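Local coordinates for HTH marR-type domain-containing protein (Streptococcus agalactiae serotype III, PDB 7DVR), which senses heme and probably acts as a DNA-binding transcriptional regulator of the MarR family, at residues H41-P46 against L93-L98. Sequence-based numbering, arbitrary orientation.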
loop_
_atom_site.group_PDB
_atom_site.type_symbol
_atom_site.label_atom_id
_atom_site.label_comp_id
_atom_site.label_asym_id
_atom_site.label_seq_id
_atom_site.Cartn_x
_atom_site.Cartn_y
_atom_site.Cartn_z
ATOM N N HIS A 41 24.683 9.201 -8.102
ATOM C CA HIS A 41 25.039 10.638 -8.221
ATOM C C HIS A 41 26.559 10.792 -8.272
ATOM O O HIS A 41 27.074 11.383 -9.275
ATOM C CB HIS A 41 24.420 11.487 -7.131
ATOM C CG HIS A 41 24.430 12.945 -7.494
ATOM N ND1 HIS A 41 23.369 13.542 -8.170
ATOM C CD2 HIS A 41 25.356 13.915 -7.318
ATOM C CE1 HIS A 41 23.635 14.824 -8.392
ATOM N NE2 HIS A 41 24.849 15.096 -7.865
ATOM N N LEU A 42 27.261 10.252 -7.280
ATOM C CA LEU A 42 28.737 10.204 -7.284
ATOM C C LEU A 42 29.244 9.652 -8.611
ATOM O O LEU A 42 30.144 10.255 -9.223
ATOM C CB LEU A 42 29.262 9.406 -6.084
ATOM C CG LEU A 42 29.031 10.044 -4.721
ATOM C CD1 LEU A 42 29.315 9.148 -3.528
ATOM C CD2 LEU A 42 29.859 11.345 -4.604
ATOM N N TYR A 43 28.702 8.524 -9.059
ATOM C CA TYR A 43 29.290 7.790 -10.204
ATOM C C TYR A 43 29.132 8.635 -11.465
ATOM O O TYR A 43 30.049 8.656 -12.321
ATOM C CB TYR A 43 28.600 6.459 -10.423
ATOM C CG TYR A 43 29.323 5.564 -11.416
ATOM C CD1 TYR A 43 30.583 5.042 -11.146
ATOM C CD2 TYR A 43 28.763 5.280 -12.648
ATOM C CE1 TYR A 43 31.253 4.226 -12.062
ATOM C CE2 TYR A 43 29.407 4.452 -13.566
ATOM C CZ TYR A 43 30.657 3.930 -13.282
ATOM O OH TYR A 43 31.269 3.158 -14.228
ATOM N N LYS A 44 28.016 9.358 -11.546
ATOM C CA LYS A 44 27.644 10.019 -12.823
ATOM C C LYS A 44 28.211 11.436 -12.884
ATOM O O LYS A 44 28.151 12.048 -13.950
ATOM C CB LYS A 44 26.139 9.934 -13.065
ATOM C CG LYS A 44 25.667 8.537 -13.484
ATOM C CD LYS A 44 24.311 8.530 -14.158
ATOM C CE LYS A 44 23.134 8.411 -13.207
ATOM N NZ LYS A 44 22.076 7.513 -13.729
ATOM N N HIS A 45 28.757 11.945 -11.793
ATOM C CA HIS A 45 29.370 13.300 -11.760
ATOM C C HIS A 45 30.740 13.269 -11.085
ATOM O O HIS A 45 30.990 14.063 -10.197
ATOM C CB HIS A 45 28.404 14.275 -11.061
ATOM C CG HIS A 45 27.013 14.265 -11.612
ATOM N ND1 HIS A 45 26.747 14.612 -12.928
ATOM C CD2 HIS A 45 25.812 13.998 -11.038
ATOM C CE1 HIS A 45 25.447 14.548 -13.141
ATOM N NE2 HIS A 45 24.856 14.139 -12.001
ATOM N N PRO A 46 31.734 12.528 -11.605
ATOM C CA PRO A 46 33.051 12.411 -10.964
ATOM C C PRO A 46 33.900 13.703 -10.985
ATOM O O PRO A 46 34.748 13.837 -10.104
ATOM C CB PRO A 46 33.734 11.319 -11.760
ATOM C CG PRO A 46 33.093 11.413 -13.144
ATOM C CD PRO A 46 31.664 11.841 -12.907
ATOM N N LEU A 93 32.568 12.920 0.421
ATOM C CA LEU A 93 32.248 11.528 0.106
ATOM C C LEU A 93 32.880 11.113 -1.226
ATOM O O LEU A 93 32.624 11.807 -2.262
ATOM C CB LEU A 93 30.721 11.313 0.048
ATOM C CG LEU A 93 29.912 12.025 1.142
ATOM C CD1 LEU A 93 28.488 11.620 1.208
ATOM C CD2 LEU A 93 30.492 11.672 2.469
ATOM N N TYR A 94 33.478 9.906 -1.276
ATOM C CA TYR A 94 34.104 9.403 -2.517
ATOM C C TYR A 94 33.771 7.942 -2.654
ATOM O O TYR A 94 33.789 7.221 -1.663
ATOM C CB TYR A 94 35.613 9.496 -2.534
ATOM C CG TYR A 94 36.104 10.900 -2.236
ATOM C CD1 TYR A 94 36.159 11.897 -3.215
ATOM C CD2 TYR A 94 36.359 11.263 -0.930
ATOM C CE1 TYR A 94 36.534 13.202 -2.905
ATOM C CE2 TYR A 94 36.815 12.578 -0.636
ATOM C CZ TYR A 94 36.891 13.539 -1.617
ATOM O OH TYR A 94 37.350 14.799 -1.319
ATOM N N LEU A 95 33.356 7.627 -3.838
ATOM C CA LEU A 95 32.948 6.274 -4.204
ATOM C C LEU A 95 34.238 5.443 -4.213
ATOM O O LEU A 95 35.306 5.822 -4.749
ATOM C CB LEU A 95 32.255 6.481 -5.558
ATOM C CG LEU A 95 31.174 5.549 -6.061
ATOM C CD1 LEU A 95 29.949 5.478 -5.144
ATOM C CD2 LEU A 95 30.795 6.040 -7.476
ATOM N N THR A 96 34.154 4.275 -3.609
ATOM C CA THR A 96 35.257 3.267 -3.640
ATOM C C THR A 96 35.167 2.339 -4.869
ATOM O O THR A 96 34.239 2.457 -5.661
ATOM C CB THR A 96 35.167 2.413 -2.381
ATOM O OG1 THR A 96 33.920 1.684 -2.400
ATOM C CG2 THR A 96 35.359 3.274 -1.170
ATOM N N HIS A 97 36.219 1.526 -5.099
ATOM C CA HIS A 97 36.227 0.527 -6.188
ATOM C C HIS A 97 34.940 -0.272 -6.095
ATOM O O HIS A 97 34.268 -0.432 -7.107
ATOM C CB HIS A 97 37.425 -0.418 -6.019
ATOM C CG HIS A 97 37.433 -1.539 -6.978
ATOM N ND1 HIS A 97 37.582 -1.331 -8.322
ATOM C CD2 HIS A 97 37.318 -2.868 -6.778
ATOM C CE1 HIS A 97 37.675 -2.505 -8.947
ATOM N NE2 HIS A 97 37.475 -3.514 -7.999
ATOM N N LEU A 98 34.590 -0.622 -4.875
ATOM C CA LEU A 98 33.391 -1.465 -4.599
ATOM C C LEU A 98 32.129 -0.649 -4.854
ATOM O O LEU A 98 31.178 -1.183 -5.426
ATOM C CB LEU A 98 33.343 -1.908 -3.131
ATOM C CG LEU A 98 32.097 -2.747 -2.824
ATOM C CD1 LEU A 98 32.068 -4.005 -3.692
ATOM C CD2 LEU A 98 32.009 -3.102 -1.355
#
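Directly after Leu95, the residue that meets Leu42 and Tyr43, the hydroxyl OG1 of Thr96 takes part in three hydrogen bonds: it accepts from the backbone N of Gly99 as the N-cap of helix 97-117, and is also bonded to the carbonyl of Gly77 and, weakly, to that of Phe78. Threonine suits a place where strand turns into helix, since its short side chain can accept a bond from a backbone N of the first turn, three residues on.

The contact itself has no hydrogen bond and rests on van der Waals packing, partly against backbone atoms. Leu95, with CG anti to its backbone N (chi1 -153°), directs both methyls at the last full turn of helix 34-44. Leu95 CD2 sits 3.6 Å from Tyr43 CA. The same methyl, 3.8 Å from Tyr43 CD1, meets the tyrosine ring at its edge, near the ring plane. Both methyls also touch Leu42, with Leu95 CD1 4.1 Å from Leu42 CD1, so the branched leucine covers two successive helix residues.

Leu42, apolar where the helix faces the sheet, spreads in turn over the strand: its CD2 lies 3.7 Å from Leu93 O, and its CD1 is 4.4 Å from Leu93 CB. Leu93 and Leu95 both face the helix, whereas Tyr94 between them points away, the usual alternation of a strand.

In this winged-helix fold, Leu42 also packs on Met50 of strand 50-51 and Ile79 of strand 79-83, while the long side chain of Tyr43 reaches Ala103 and Thr104, so the end of helix 34-44 packs on the sheet through Leu42 and on helix 97-117 through Tyr43.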